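Local coordinates for DNA-(apurinic or apyrimidinic site) endonuclease 2 (Xenopus laevis, PDB 6WCD), which acts as a weak apurinic/apyrimidinic endonuclease and as a 3'-5' exonuclease in the repair of damaged DNA, at residues P45-E50 / P326-R331; T70-K73 / T77-A80; R39-E44 / V61-S66. All coordinates share one frame; numbering follows the deposited sequence.

Contact 1 of 3, residues P45-E50 / P326-R331; sequences PSAIVE and PEFAGR. With EDO (1,2-ethanediol), chain E.
F328 carries this contact from the C-terminal side, its ring meeting I48 and A47 at neighbouring carbons of one side of the ring. The terminal methyl of I48 does most of the touching: CD1 lies 3.7 Å from F328 CD2 and 3.9 Å from F328 CB, reaching both the ring and its stem. The two side chains run alongside each other in opposite directions. A47 adds its methyl, CB, at 4.0 Å from F328 CE2. No hydrogen bond joins the segments, so the union is wholly apolar. In this DNase I-like catalytic domain it lays the chain that follows strand 310-312 against the end of helix 44-47, where I48 is the first residue to leave helical backbone angles. I48 points CG1 away from its own carbonyl carbon (chi1 -66°) and continues extended, which sends CD1 out to the ring. Behind the ring, E327 CG sits 3.6 Å above one face, near the ring's border, and the E327 carboxylate bridges to R39 as a salt bridge. E44 also touches the ring. On the helix side, the carbonyl oxygen of A47 accepts a hydrogen bond from S54 OG and a weak one from T322 OG1.

Contact 2 of 3, residues T70-K73 / T77-A80; sequences TFCK and TPQA
The puckered five-membered ring of P78 presents its CD corner to C72, whose SG lies 4.0 Å from P78 CD; the remaining ring atoms stand farther from the sulfur, so the touch is confined to that corner. Around the same ring, outside the two segments, N53 and Y55 of strand 53-57 and H124 of strand 119-127 also make contact. The sulfur is brought to P78 by a first torsion of -59°, which sets SG opposite the carbonyl carbon of C72. The carbonyl oxygen of K73 comes near the backbone of T77: K73 O is 3.4 Å from T77 N, yet the angle is too poor for a hydrogen bond. K73 O instead takes one from T76 OG1, while T77 OG1, 3.8 Å from K73 O, bonds to S74 O, so each finds a partner inside the turn.

Topologically, the chain here leaves the six-stranded sheet at strand 68-72 and enters the other sheet at strand 80-83, the two being the central sheets of the DNase I-like sandwich. Alternation along the strand supports this: T70 and C72 face strand 119-127 of the second sheet, whereas F71 points the other way, onto V49. The entry is marked by a classic beta bulge at Q79 and A80, and the Q79 amide is held by the backbones of R125 and I312. The two segments are held by backbone bonds to other parts of the chain, C72 to N53 and T77 to A314, and not to each other. Between them, an apolar touch of C72 on P78 sits beside a close but unbonded backbone approach of K73 and T77.

Contact 3 of 3, residues R39-E44 / V61-S66; sequences RDLLDE and VRSGYS
One hydrogen bond links the loops: the hydroxyl of S63 donates to the carboxylate of D40, with S63 OG 2.7 Å from D40 OD2. It arrives at the syn lone pair of OD2, the one that looks toward OD1, and the angle at OD2 between D40 CG and S63 OG is about 122°, close to the trigonal direction expected of a carboxylate. The D40 carboxylate gets there with chi1 at 61°, CG lying between the backbone N and the carbonyl carbon. Its second oxygen, OD1, is bonded to T38 OG1, so both carboxylate oxygens are engaged and the rotation of the group is probably restricted. T38, just before segment 39-44, also bonds through OG1 to G64 N, a second link between the loops.

Backbone turns position the partners. S63 and G64 are the central residues of a type II beta turn from R62 to Y65, and the positive phi of G64 (70°) suits glycine at that place. D40 belongs to a short 3-10 segment, 39-41, in the loop after strand 29-33, the strand that precedes the magnesium ligand E34 of this DNase I-like fold; the L41 side chain is about 11 Å from that of E34. Further on, D43 occupies the N-cap position of helix 44-47 and forms a salt bridge with R12.

Van der Waals contact is slight. L41 CD2 lies 3.7 Å from S63 OG, beside the hydrogen bond. Next to S63, G64 is also partly covered by segment 39-44, though without close contact.

In the fold
Contact 2 is the buried member, contact 1 is partly buried, and contact 3 is a surface contact; the two that include buried residues have no hydrogen bond between their segments, whereas the surface one has a hydroxyl-carboxylate hydrogen bond. Contacts 1 and 3 adjoin at helix 44-47, whose start ends segment 39-44 and whose end opens the join to 326-331. They also meet directly, L42 CD2 lying 3.9 Å from E327 CB. Contact 2 reaches contact 1 through the F71 ring, whose CZ is 3.6 Å from S46 O and whose CE2 is 3.8 Å from A47 O, against the helix end. Contacts 2 and 3 are neighbours in sequence with no other touch.

Contact 1 of 3, residues P45-E50 / P326-R331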
ATOM      1  N   PRO A  45      -0.073  -5.159  20.702  1.00 15.18           N
ATOM      2  CA  PRO A  45      -0.717  -3.826  20.616  1.00 16.18           C
ATOM      3  C   PRO A  45      -0.600  -3.185  19.258  1.00 19.81           C
ATOM      4  O   PRO A  45      -1.437  -2.347  18.931  1.00 19.78           O
ATOM      5  CB  PRO A  45       0.018  -3.017  21.690  1.00 17.17           C
ATOM      6  CG  PRO A  45       0.456  -4.062  22.707  1.00 21.01           C
ATOM      7  CD  PRO A  45       0.863  -5.263  21.832  1.00 17.95           C
ATOM      8  N   SER A  46       0.428  -3.490  18.470  1.00 15.22           N
ATOM      9  CA  SER A  46       0.568  -2.915  17.149  1.00 13.42           C
ATOM     10  C   SER A  46      -0.253  -3.671  16.133  1.00 17.35           C
ATOM     11  O   SER A  46      -0.506  -3.127  15.056  1.00 17.40           O
ATOM     12  CB  SER A  46       2.031  -2.893  16.757  1.00 16.23           C
ATOM     13  OG  SER A  46       2.775  -2.008  17.570  1.00 18.02           O
ATOM     14  N   ALA A  47      -0.637  -4.891  16.406  1.00 15.35           N
ATOM     15  CA  ALA A  47      -1.334  -5.727  15.428  1.00 17.93           C
ATOM     16  C   ALA A  47      -2.828  -5.766  15.648  1.00 21.45           C
ATOM     17  O   ALA A  47      -3.579  -5.810  14.662  1.00 27.15           O
ATOM     18  CB  ALA A  47      -0.772  -7.145  15.471  1.00 24.32           C
ATOM     19  N   ILE A  48      -3.300  -5.767  16.882  1.00 16.89           N
ATOM     20  CA  ILE A  48      -4.710  -5.936  17.208  1.00 18.47           C
ATOM     21  C   ILE A  48      -5.184  -4.649  17.853  1.00 20.67           C
ATOM     22  O   ILE A  48      -4.733  -4.276  18.951  1.00 20.65           O
ATOM     23  CB  ILE A  48      -4.930  -7.166  18.091  1.00 24.66           C
ATOM     24  CG1 ILE A  48      -4.578  -8.401  17.246  1.00 25.14           C
ATOM     25  CG2 ILE A  48      -6.414  -7.284  18.491  1.00 28.19           C
ATOM     26  CD1 ILE A  48      -4.642  -9.689  17.970  1.00 31.24           C
ATOM     27  N   VAL A  49      -6.074  -3.929  17.160  1.00 18.36           N
ATOM     28  CA  VAL A  49      -6.574  -2.660  17.641  1.00 16.62           C
ATOM     29  C   VAL A  49      -8.092  -2.726  17.734  1.00 17.15           C
ATOM     30  O   VAL A  49      -8.757  -3.124  16.758  1.00 17.23           O
ATOM     31  CB  VAL A  49      -6.145  -1.520  16.675  1.00 15.61           C
ATOM     32  CG1 VAL A  49      -6.637  -0.222  17.182  1.00 19.41           C
ATOM     33  CG2 VAL A  49      -4.627  -1.486  16.544  1.00 18.09           C
ATOM     34  N   GLU A  50      -8.618  -2.281  18.849  1.00 17.42           N
ATOM     35  CA  GLU A  50     -10.071  -2.251  19.064  1.00 20.27           C
ATOM     36  C   GLU A  50     -10.752  -1.468  17.947  1.00 20.40           C
ATOM     37  O   GLU A  50     -10.354  -0.344  17.638  1.00 18.57           O
ATOM     38  CB  GLU A  50     -10.395  -1.608  20.404  1.00 23.23           C
ATOM     39  CG  GLU A  50     -11.875  -1.639  20.724  1.00 28.66           C
ATOM     40  CD  GLU A  50     -12.212  -0.822  21.963  1.00 67.61           C
ATOM     41  OE1 GLU A  50     -11.306  -0.601  22.792  1.00 67.79           O
ATOM     42  OE2 GLU A  50     -13.379  -0.389  22.091  1.00 77.55           O
ATOM     43  N   PRO A 326      -1.678 -17.607  16.647  1.00 23.29           N
ATOM     44  CA  PRO A 326      -1.695 -18.389  17.893  1.00 31.14           C
ATOM     45  C   PRO A 326      -1.067 -17.664  19.076  1.00 26.54           C
ATOM     46  O   PRO A 326      -1.505 -17.862  20.215  1.00 30.32           O
ATOM     47  CB  PRO A 326      -0.882 -19.645  17.536  1.00 34.67           C
ATOM     48  CG  PRO A 326      -0.856 -19.723  16.061  1.00 34.14           C
ATOM     49  CD  PRO A 326      -1.052 -18.299  15.513  1.00 25.36           C
ATOM     50  N   GLU A 327      -0.063 -16.825  18.830  1.00 26.57           N
ATOM     51  CA  GLU A 327       0.573 -16.106  19.929  1.00 26.90           C
ATOM     52  C   GLU A 327      -0.361 -15.122  20.603  1.00 27.78           C
ATOM     53  O   GLU A 327      -0.106 -14.736  21.748  1.00 30.19           O
ATOM     54  CB  GLU A 327       1.815 -15.393  19.424  1.00 25.76           C
ATOM     55  CG  GLU A 327       1.619 -14.404  18.269  1.00 26.34           C
ATOM     56  CD  GLU A 327       1.930 -14.995  16.870  1.00 27.06           C
ATOM     57  OE1 GLU A 327       2.461 -14.249  16.012  1.00 28.88           O
ATOM     58  OE2 GLU A 327       1.599 -16.182  16.634  1.00 31.03           O
ATOM     59  N   PHE A 328      -1.448 -14.718  19.938  1.00 25.29           N
ATOM     60  CA  PHE A 328      -2.365 -13.729  20.489  1.00 27.90           C
ATOM     61  C   PHE A 328      -3.687 -14.361  20.951  1.00 34.42           C
ATOM     62  O   PHE A 328      -4.691 -13.661  21.093  1.00 36.37           O
ATOM     63  CB  PHE A 328      -2.625 -12.621  19.457  1.00 24.18           C
ATOM     64  CG  PHE A 328      -1.383 -11.877  19.001  1.00 25.52           C
ATOM     65  CD1 PHE A 328      -0.300 -11.745  19.863  1.00 28.34           C
ATOM     66  CD2 PHE A 328      -1.288 -11.339  17.729  1.00 25.47           C
ATOM     67  CE1 PHE A 328       0.825 -11.071  19.451  1.00 24.02           C
ATOM     68  CE2 PHE A 328      -0.126 -10.634  17.312  1.00 27.50           C
ATOM     69  CZ  PHE A 328       0.930 -10.538  18.207  1.00 21.19           C
ATOM     70  N   ALA A 329      -3.709 -15.672  21.192  1.00 35.18           N
ATOM     71  CA  ALA A 329      -4.985 -16.344  21.484  1.00 38.52           C
ATOM     72  C   ALA A 329      -5.610 -15.916  22.815  1.00 50.56           C
ATOM     73  O   ALA A 329      -6.834 -16.053  22.986  1.00 45.14           O
ATOM     74  CB  ALA A 329      -4.788 -17.858  21.474  1.00 40.71           C
ATOM     75  N   GLY A 330      -4.813 -15.460  23.786  1.00 36.81           N
ATOM     76  CA  GLY A 330      -5.349 -14.885  25.009  1.00 35.35           C
ATOM     77  C   GLY A 330      -5.249 -15.825  26.203  1.00 43.96           C
ATOM     78  O   GLY A 330      -5.009 -17.030  26.080  1.00 46.54           O
ATOM     79  N   ARG A 331      -5.455 -15.240  27.401  1.00 42.20           N
ATOM     80  CA  ARG A 331      -5.244 -15.972  28.642  1.00 54.26           C
ATOM     81  C   ARG A 331      -6.267 -17.089  28.826  1.00 66.46           C
ATOM     82  O   ARG A 331      -5.934 -18.138  29.389  1.00 60.88           O
ATOM     83  CB  ARG A 331      -5.293 -15.011  29.837  1.00 41.52           C
ATOM     84  CG  ARG A 331      -4.990 -15.647  31.177  1.00 43.78           C
ATOM     85  CD  ARG A 331      -5.550 -14.823  32.317  1.00 41.01           C
ATOM     86  NE  ARG A 331      -5.270 -15.440  33.614  1.00 48.75           N
ATOM     87  CZ  ARG A 331      -5.807 -15.051  34.771  1.00 67.61           C
ATOM     88  NH1 ARG A 331      -5.482 -15.675  35.902  1.00 56.73           N
ATOM     89  NH2 ARG A 331      -6.663 -14.035  34.806  1.00 70.37           N
TER
HETATM   90  C1  EDO E 404     -14.269   1.956  18.783  1.00 65.38           C
HETATM   91  O1  EDO E 404     -13.780   2.261  20.097  1.00 71.12           O
HETATM   92  C2  EDO E 404     -14.613   0.472  18.708  1.00 72.87           C
HETATM   93  O2  EDO E 404     -15.490   0.239  17.595  1.00 74.85           O

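Contact 2 of 3, residues T70-K73 / T77-A80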
ATOM      1  N   THR A  70      -2.850  -3.751   6.670  1.00  9.49           N
ATOM      2  CA  THR A  70      -4.119  -3.134   6.318  1.00 10.17           C
ATOM      3  C   THR A  70      -5.096  -3.333   7.447  1.00 10.64           C
ATOM      4  O   THR A  70      -5.327  -4.477   7.891  1.00 11.57           O
ATOM      5  CB  THR A  70      -4.643  -3.726   5.016  1.00 10.81           C
ATOM      6  OG1 THR A  70      -3.732  -3.375   3.985  1.00 10.86           O
ATOM      7  CG2 THR A  70      -6.019  -3.208   4.667  1.00 11.10           C
ATOM      8  N   PHE A  71      -5.618  -2.222   7.948  1.00 10.31           N
ATOM      9  CA  PHE A  71      -6.585  -2.181   9.029  1.00 11.51           C
ATOM     10  C   PHE A  71      -7.943  -1.828   8.441  1.00 12.98           C
ATOM     11  O   PHE A  71      -8.080  -0.825   7.757  1.00 12.26           O
ATOM     12  CB  PHE A  71      -6.197  -1.141  10.085  1.00 11.05           C
ATOM     13  CG  PHE A  71      -5.042  -1.520  10.925  1.00 11.14           C
ATOM     14  CD1 PHE A  71      -3.752  -1.282  10.504  1.00 14.20           C
ATOM     15  CD2 PHE A  71      -5.267  -2.088  12.142  1.00 14.48           C
ATOM     16  CE1 PHE A  71      -2.635  -1.685  11.377  1.00 15.58           C
ATOM     17  CE2 PHE A  71      -4.236  -2.471  12.966  1.00 17.08           C
ATOM     18  CZ  PHE A  71      -2.948  -2.259  12.571  1.00 14.22           C
ATOM     19  N   CYS A  72      -8.938  -2.633   8.761  1.00 11.70           N
ATOM     20  CA  CYS A  72     -10.292  -2.454   8.262  1.00 11.50           C
ATOM     21  C   CYS A  72     -11.274  -2.231   9.408  1.00 13.45           C
ATOM     22  O   CYS A  72     -11.228  -2.930  10.410  1.00 13.60           O
ATOM     23  CB  CYS A  72     -10.723  -3.702   7.479  1.00 12.83           C
ATOM     24  SG  CYS A  72      -9.687  -4.070   6.109  1.00 16.33           S
ATOM     25  N   LYS A  73     -12.193  -1.259   9.268  1.00 13.74           N
ATOM     26  CA  LYS A  73     -13.312  -1.188  10.169  1.00 13.76           C
ATOM     27  C   LYS A  73     -14.287  -2.343   9.907  1.00 18.21           C
ATOM     28  O   LYS A  73     -14.186  -3.053   8.911  1.00 17.33           O
ATOM     29  CB  LYS A  73     -14.008   0.167  10.034  1.00 17.64           C
ATOM     30  CG  LYS A  73     -13.154   1.327  10.499  1.00 16.39           C
ATOM     31  CD  LYS A  73     -13.911   2.644  10.596  1.00 23.58           C
ATOM     32  CE  LYS A  73     -13.061   3.683  11.326  1.00 22.01           C
ATOM     33  NZ  LYS A  73     -13.646   5.064  11.190  1.00 34.74           N
ATOM     34  N   THR A  77     -14.833  -5.333   6.427  1.00 15.53           N
ATOM     35  CA  THR A  77     -14.201  -6.629   6.618  1.00 13.32           C
ATOM     36  C   THR A  77     -14.078  -7.318   5.268  1.00 13.46           C
ATOM     37  O   THR A  77     -15.088  -7.504   4.589  1.00 15.16           O
ATOM     38  CB  THR A  77     -15.038  -7.466   7.575  1.00 14.97           C
ATOM     39  OG1 THR A  77     -15.178  -6.756   8.837  1.00 17.17           O
ATOM     40  CG2 THR A  77     -14.393  -8.799   7.866  1.00 18.40           C
ATOM     41  N   PRO A  78     -12.891  -7.742   4.867  1.00 13.48           N
ATOM     42  CA  PRO A  78     -12.687  -8.296   3.540  1.00 13.29           C
ATOM     43  C   PRO A  78     -13.186  -9.717   3.394  1.00 14.56           C
ATOM     44  O   PRO A  78     -13.146 -10.533   4.329  1.00 15.83           O
ATOM     45  CB  PRO A  78     -11.168  -8.211   3.343  1.00 14.60           C
ATOM     46  CG  PRO A  78     -10.613  -8.256   4.705  1.00 14.67           C
ATOM     47  CD  PRO A  78     -11.588  -7.529   5.567  1.00 15.55           C
ATOM     48  N   GLN A  79     -13.620 -10.030   2.174  1.00 16.94           N
ATOM     49  CA  GLN A  79     -14.003 -11.392   1.852  1.00 17.84           C
ATOM     50  C   GLN A  79     -12.800 -12.292   1.678  1.00 18.47           C
ATOM     51  O   GLN A  79     -12.916 -13.516   1.853  1.00 20.87           O
ATOM     52  CB  GLN A  79     -14.873 -11.403   0.582  1.00 21.44           C
ATOM     53  CG  GLN A  79     -16.342 -10.959   0.787  1.00 28.93           C
ATOM     54  CD  GLN A  79     -16.569  -9.474   1.047  1.00 37.57           C
ATOM     55  OE1 GLN A  79     -15.725  -8.631   0.760  1.00 32.56           O
ATOM     56  NE2 GLN A  79     -17.755  -9.147   1.571  1.00 31.00           N
ATOM     57  N   ALA A  80     -11.642 -11.730   1.355  1.00 15.08           N
ATOM     58  CA  ALA A  80     -10.442 -12.494   1.126  1.00 17.13           C
ATOM     59  C   ALA A  80      -9.247 -11.613   1.452  1.00 14.37           C
ATOM     60  O   ALA A  80      -9.312 -10.391   1.391  1.00 14.26           O
ATOM     61  CB  ALA A  80     -10.347 -12.988  -0.315  1.00 17.77           C
TER

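Contact 3 of 3, residues R39-E44 / V61-S66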
ATOM      1  N   ARG A  39       7.102 -11.084  13.348  1.00 14.30           N
ATOM      2  CA  ARG A  39       6.316 -11.942  14.231  1.00 17.40           C
ATOM      3  C   ARG A  39       7.060 -12.273  15.511  1.00 17.21           C
ATOM      4  O   ARG A  39       6.419 -12.553  16.547  1.00 21.38           O
ATOM      5  CB  ARG A  39       5.925 -13.240  13.541  1.00 22.79           C
ATOM      6  CG  ARG A  39       4.567 -13.089  12.862  1.00 31.83           C
ATOM      7  CD  ARG A  39       4.050 -14.411  12.369  1.00 38.32           C
ATOM      8  NE  ARG A  39       3.429 -15.257  13.384  1.00 30.54           N
ATOM      9  CZ  ARG A  39       3.005 -16.485  13.104  1.00 35.03           C
ATOM     10  NH1 ARG A  39       3.180 -16.945  11.871  1.00 41.19           N
ATOM     11  NH2 ARG A  39       2.410 -17.231  14.003  1.00 34.35           N
ATOM     12  N   ASP A  40       8.401 -12.316  15.482  1.00 16.01           N
ATOM     13  CA  ASP A  40       9.192 -12.610  16.661  1.00 20.71           C
ATOM     14  C   ASP A  40       8.985 -11.609  17.793  1.00 17.78           C
ATOM     15  O   ASP A  40       9.226 -11.965  18.952  1.00 20.07           O
ATOM     16  CB  ASP A  40      10.681 -12.669  16.268  1.00 20.38           C
ATOM     17  CG  ASP A  40      11.214 -11.353  15.701  1.00 25.50           C
ATOM     18  OD1 ASP A  40      10.608 -10.791  14.787  1.00 24.94           O
ATOM     19  OD2 ASP A  40      12.280 -10.882  16.143  1.00 26.97           O
ATOM     20  N   LEU A  41       8.506 -10.392  17.469  1.00 17.12           N
ATOM     21  CA  LEU A  41       8.371  -9.355  18.488  1.00 16.74           C
ATOM     22  C   LEU A  41       7.135  -9.536  19.375  1.00 18.17           C
ATOM     23  O   LEU A  41       7.096  -8.921  20.446  1.00 19.05           O
ATOM     24  CB  LEU A  41       8.243  -7.983  17.844  1.00 15.80           C
ATOM     25  CG  LEU A  41       9.402  -7.617  16.897  1.00 16.24           C
ATOM     26  CD1 LEU A  41       9.063  -6.246  16.283  1.00 18.59           C
ATOM     27  CD2 LEU A  41      10.674  -7.585  17.624  1.00 17.28           C
ATOM     28  N   LEU A  42       6.180 -10.375  18.983  1.00 17.32           N
ATOM     29  CA  LEU A  42       4.939 -10.592  19.772  1.00 17.05           C
ATOM     30  C   LEU A  42       4.219  -9.278  20.102  1.00 16.58           C
ATOM     31  O   LEU A  42       3.648  -9.122  21.198  1.00 17.80           O
ATOM     32  CB  LEU A  42       5.221 -11.369  21.041  1.00 20.57           C
ATOM     33  CG  LEU A  42       6.020 -12.675  20.941  1.00 20.78           C
ATOM     34  CD1 LEU A  42       6.403 -13.258  22.292  1.00 23.90           C
ATOM     35  CD2 LEU A  42       5.214 -13.662  20.125  1.00 27.54           C
ATOM     36  N   ASP A  43       4.198  -8.370  19.144  1.00 16.40           N
ATOM     37  CA  ASP A  43       3.698  -6.999  19.363  1.00 15.10           C
ATOM     38  C   ASP A  43       2.200  -6.934  19.138  1.00 15.06           C
ATOM     39  O   ASP A  43       1.698  -6.366  18.169  1.00 15.57           O
ATOM     40  CB  ASP A  43       4.453  -6.001  18.494  1.00 15.93           C
ATOM     41  CG  ASP A  43       4.249  -4.587  18.968  1.00 19.41           C
ATOM     42  OD1 ASP A  43       3.464  -4.442  19.947  1.00 21.27           O
ATOM     43  OD2 ASP A  43       4.830  -3.646  18.349  1.00 18.39           O
ATOM     44  N   GLU A  44       1.479  -7.492  20.107  1.00 15.59           N
ATOM     45  CA  GLU A  44       0.027  -7.537  20.031  1.00 15.63           C
ATOM     46  C   GLU A  44      -0.564  -6.148  19.965  1.00 17.70           C
ATOM     47  O   GLU A  44      -1.506  -5.939  19.179  1.00 16.16           O
ATOM     48  CB  GLU A  44      -0.510  -8.317  21.226  1.00 18.70           C
ATOM     49  CG  GLU A  44      -1.986  -8.620  21.080  1.00 20.81           C
ATOM     50  CD  GLU A  44      -2.554  -9.252  22.343  1.00 64.44           C
ATOM     51  OE1 GLU A  44      -2.278  -8.728  23.441  1.00 75.02           O
ATOM     52  OE2 GLU A  44      -3.265 -10.272  22.237  1.00 76.58           O
ATOM     53  N   VAL A  61      12.980 -11.986   6.914  1.00 17.94           N
ATOM     54  CA  VAL A  61      14.442 -11.981   6.733  1.00 22.05           C
ATOM     55  C   VAL A  61      15.235 -11.195   7.758  1.00 36.10           C
ATOM     56  O   VAL A  61      16.480 -11.235   7.718  1.00 32.33           O
ATOM     57  CB  VAL A  61      14.839 -11.474   5.330  1.00 26.15           C
ATOM     58  CG1 VAL A  61      14.228 -12.363   4.242  1.00 41.98           C
ATOM     59  CG2 VAL A  61      14.487 -10.041   5.164  1.00 26.09           C
ATOM     60  N   ARG A  62      14.579 -10.387   8.583  1.00 24.36           N
ATOM     61  CA  ARG A  62      15.260  -9.521   9.523  1.00 19.11           C
ATOM     62  C   ARG A  62      14.219  -9.025  10.515  1.00 19.02           C
ATOM     63  O   ARG A  62      13.133  -8.632  10.113  1.00 21.98           O
ATOM     64  CB  ARG A  62      15.819  -8.287   8.796  1.00 21.02           C
ATOM     65  CG  ARG A  62      16.663  -7.341   9.628  1.00 29.19           C
ATOM     66  CD  ARG A  62      17.386  -6.341   8.726  1.00 47.47           C
ATOM     67  NE  ARG A  62      17.998  -7.013   7.584  1.00 62.50           N
ATOM     68  CZ  ARG A  62      18.053  -6.528   6.350  1.00 71.75           C
ATOM     69  NH1 ARG A  62      17.562  -5.333   6.077  1.00 75.52           N
ATOM     70  NH2 ARG A  62      18.623  -7.239   5.387  1.00 63.53           N
ATOM     71  N   SER A  63      14.545  -9.018  11.793  1.00 19.94           N
ATOM     72  CA  SER A  63      13.615  -8.521  12.824  1.00 20.02           C
ATOM     73  C   SER A  63      13.447  -7.005  12.760  1.00 17.84           C
ATOM     74  O   SER A  63      14.397  -6.237  12.542  1.00 21.43           O
ATOM     75  CB  SER A  63      14.146  -8.953  14.181  1.00 25.90           C
ATOM     76  OG  SER A  63      13.312  -8.540  15.248  1.00 22.62           O
ATOM     77  N   GLY A  64      12.208  -6.565  12.940  1.00 16.28           N
ATOM     78  CA  GLY A  64      11.947  -5.133  12.989  1.00 19.03           C
ATOM     79  C   GLY A  64      12.106  -4.405  11.696  1.00 17.34           C
ATOM     80  O   GLY A  64      12.363  -3.198  11.700  1.00 21.79           O
ATOM     81  N   TYR A  65      11.970  -5.104  10.588  1.00 17.38           N
ATOM     82  CA  TYR A  65      12.262  -4.594   9.262  1.00 15.20           C
ATOM     83  C   TYR A  65      11.038  -4.637   8.370  1.00 13.09           C
ATOM     84  O   TYR A  65      10.300  -5.619   8.390  1.00 13.60           O
ATOM     85  CB  TYR A  65      13.392  -5.444   8.680  1.00 15.49           C
ATOM     86  CG  TYR A  65      13.760  -5.177   7.257  1.00 15.56           C
ATOM     87  CD1 TYR A  65      13.449  -6.086   6.273  1.00 16.87           C
ATOM     88  CD2 TYR A  65      14.508  -4.067   6.904  1.00 17.42           C
ATOM     89  CE1 TYR A  65      13.810  -5.872   4.939  1.00 18.33           C
ATOM     90  CE2 TYR A  65      14.862  -3.851   5.553  1.00 20.01           C
ATOM     91  CZ  TYR A  65      14.501  -4.765   4.587  1.00 18.78           C
ATOM     92  OH  TYR A  65      14.921  -4.550   3.263  1.00 22.73           O
ATOM     93  N   SER A  66      10.865  -3.577   7.582  1.00 12.65           N
ATOM     94  CA  SER A  66       9.841  -3.541   6.513  1.00 12.28           C
ATOM     95  C   SER A  66       8.474  -3.804   7.138  1.00 12.01           C
ATOM     96  O   SER A  66       8.217  -3.339   8.261  1.00 13.44           O
ATOM     97  CB  SER A  66      10.275  -4.529   5.442  1.00 12.65           C
ATOM     98  OG  SER A  66       9.408  -4.442   4.359  1.00 13.51           O
TER